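Esterase (Uncultured bacterium, PDB 5EGN) hydrolyses carboxylic esters and degrades N-acyl homoserine lactones, the signal molecules of bacterial quorum sensing. Local coordinates at residues A[28-33]-A[166-171]. The protein carries 2 engineered substitutions. Numbering follows the deposited sequence.
Sequences FSTNGG and KAHFSV
The loop that follows strand 21-25 of an alpha/beta hydrolase core meets a cap helix here, with Thr30 and Asn31 packed round the ring of His168. The contact is buried. His168 sits near the end of helix 159-168, and its side chain reaches back to the loop. Thr30 CA lies over one face of the imidazole, 3.8 Å from the centre of the His168 ring and 18° off the normal, a CH-pi contact. Thr30 CG2 approaches the same ring at His168 CD2, 3.8 Å away. Its place anti to the carbonyl carbon, beside the backbone N, turns this methyl to the ring. Thr30 OG1 bonds within its own loop, to Pro27 O.

Asn31 comes to the ring edge. Asn31 ND2 lies in the ring plane, 3.2 Å from His168 CE1, with amide and ring planes 72° apart. The amide is held at both ends: Asn31 OD1 accepts from Gly33 N at 2.9 Å, closing an Asx turn, and ND2 bonds to Asn174. His168 NE2 is hydrogen-bonded to Tyr36 OH of the second subunit, which joins the cap helix to that subunit. An alanine in place of His168 would probably open a gap beside Thr30 and leave Tyr36 of the second subunit without this partner.

One residue earlier than Thr30, Ser29 O lies 3.3 Å from His168 CB, and Ser29 CB is 4.2 Å from Phe169 CB. The Phe169 ring turns elsewhere and stacks on Phe142 of helix 138-146. The side chain of Thr30 lies near, without touching, what is probably the nucleophile elbow (Gly91, Ser93, Gly95). A loop after an early core strand, covered by a helical cap close to this probable elbow, is typical of the alpha/beta hydrolase fold.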
loop_
_atom_site.group_PDB
_atom_site.type_symbol
_atom_site.label_atom_id
_atom_site.label_comp_id
_atom_site.label_asym_id
_atom_site.label_seq_id
_atom_site.Cartn_x
_atom_site.Cartn_y
_atom_site.Cartn_z
ATOM N N PHE A 28 -11.821 0.211 -9.424
ATOM C CA PHE A 28 -11.813 1.446 -10.199
ATOM C C PHE A 28 -11.425 2.652 -9.341
ATOM O O PHE A 28 -11.784 2.725 -8.166
ATOM C CB PHE A 28 -13.190 1.656 -10.839
ATOM C CG PHE A 28 -13.197 2.648 -11.967
ATOM C CD1 PHE A 28 -12.290 2.548 -13.008
ATOM C CD2 PHE A 28 -14.135 3.666 -11.999
ATOM C CE1 PHE A 28 -12.307 3.460 -14.050
ATOM C CE2 PHE A 28 -14.159 4.578 -13.037
ATOM C CZ PHE A 28 -13.242 4.474 -14.063
ATOM N N SER A 29 -10.667 3.569 -9.946
ATOM C CA SER A 29 -10.212 4.826 -9.333
ATOM C C SER A 29 -9.119 4.642 -8.276
ATOM O O SER A 29 -8.590 5.624 -7.757
ATOM C CB SER A 29 -11.385 5.590 -8.710
ATOM O OG SER A 29 -11.657 5.116 -7.404
ATOM N N THR A 30 -8.779 3.397 -7.962
ATOM C CA THR A 30 -7.725 3.127 -6.990
ATOM C C THR A 30 -6.441 2.703 -7.690
ATOM O O THR A 30 -6.230 3.020 -8.861
ATOM C CB THR A 30 -8.135 2.027 -5.994
ATOM O OG1 THR A 30 -8.167 0.759 -6.662
ATOM C CG2 THR A 30 -9.505 2.321 -5.406
ATOM N N ASN A 31 -5.584 1.995 -6.963
ATOM C CA ASN A 31 -4.389 1.394 -7.544
ATOM C C ASN A 31 -3.948 0.161 -6.765
ATOM O O ASN A 31 -4.660 -0.309 -5.878
ATOM C CB ASN A 31 -3.242 2.404 -7.615
ATOM C CG ASN A 31 -2.896 2.995 -6.264
ATOM O OD1 ASN A 31 -2.275 2.343 -5.425
ATOM N ND2 ASN A 31 -3.282 4.247 -6.054
ATOM N N GLY A 32 -2.766 -0.349 -7.097
ATOM C CA GLY A 32 -2.267 -1.590 -6.529
ATOM C C GLY A 32 -2.034 -1.571 -5.029
ATOM O O GLY A 32 -2.063 -2.620 -4.374
ATOM N N GLY A 33 -1.816 -0.378 -4.484
ATOM C CA GLY A 33 -1.575 -0.214 -3.062
ATOM C C GLY A 33 -2.630 -0.898 -2.211
ATOM O O GLY A 33 -2.320 -1.473 -1.173
ATOM N N LYS A 166 -12.054 8.025 -0.881
ATOM C CA LYS A 166 -12.486 9.352 -1.306
ATOM C C LYS A 166 -11.293 10.160 -1.794
ATOM O O LYS A 166 -11.430 11.047 -2.638
ATOM C CB LYS A 166 -13.200 10.090 -0.172
ATOM C CG LYS A 166 -14.693 9.816 -0.104
ATOM C CD LYS A 166 -15.384 10.739 0.888
ATOM C CE LYS A 166 -16.880 10.464 0.948
ATOM N NZ LYS A 166 -17.581 11.374 1.898
ATOM N N ALA A 167 -10.119 9.841 -1.260
ATOM C CA ALA A 167 -8.889 10.503 -1.670
ATOM C C ALA A 167 -8.426 10.029 -3.044
ATOM O O ALA A 167 -7.864 10.805 -3.817
ATOM C CB ALA A 167 -7.803 10.268 -0.642
ATOM N N HIS A 168 -8.667 8.755 -3.342
ATOM C CA HIS A 168 -8.203 8.149 -4.590
ATOM C C HIS A 168 -8.669 8.879 -5.853
ATOM O O HIS A 168 -7.877 9.092 -6.772
ATOM C CB HIS A 168 -8.646 6.686 -4.662
ATOM C CG HIS A 168 -7.626 5.717 -4.152
ATOM N ND1 HIS A 168 -6.376 5.586 -4.719
ATOM C CD2 HIS A 168 -7.671 4.824 -3.135
ATOM C CE1 HIS A 168 -5.695 4.658 -4.070
ATOM N NE2 HIS A 168 -6.459 4.181 -3.105
ATOM N N PHE A 169 -9.942 9.262 -5.908
ATOM C CA PHE A 169 -10.469 9.890 -7.116
ATOM C C PHE A 169 -10.359 11.412 -7.080
ATOM O O PHE A 169 -10.679 12.084 -8.059
ATOM C CB PHE A 169 -11.928 9.479 -7.353
ATOM C CG PHE A 169 -12.891 9.979 -6.309
ATOM C CD1 PHE A 169 -13.460 11.238 -6.416
ATOM C CD2 PHE A 169 -13.256 9.176 -5.243
ATOM C CE1 PHE A 169 -14.349 11.697 -5.468
ATOM C CE2 PHE A 169 -14.150 9.630 -4.295
ATOM C CZ PHE A 169 -14.696 10.892 -4.407
ATOM N N SER A 170 -9.909 11.949 -5.952
ATOM C CA SER A 170 -9.741 13.391 -5.816
ATOM C C SER A 170 -8.311 13.803 -6.141
ATOM O O SER A 170 -8.001 14.991 -6.226
ATOM C CB SER A 170 -10.114 13.845 -4.404
ATOM O OG SER A 170 -11.481 13.587 -4.131
ATOM N N VAL A 171 -7.443 12.814 -6.322
ATOM C CA VAL A 171 -6.055 13.074 -6.684
ATOM C C VAL A 171 -5.829 12.790 -8.167
ATOM O O VAL A 171 -5.803 11.632 -8.584
ATOM C CB VAL A 171 -5.081 12.231 -5.839
ATOM C CG1 VAL A 171 -3.646 12.464 -6.287
ATOM C CG2 VAL A 171 -5.241 12.562 -4.363
#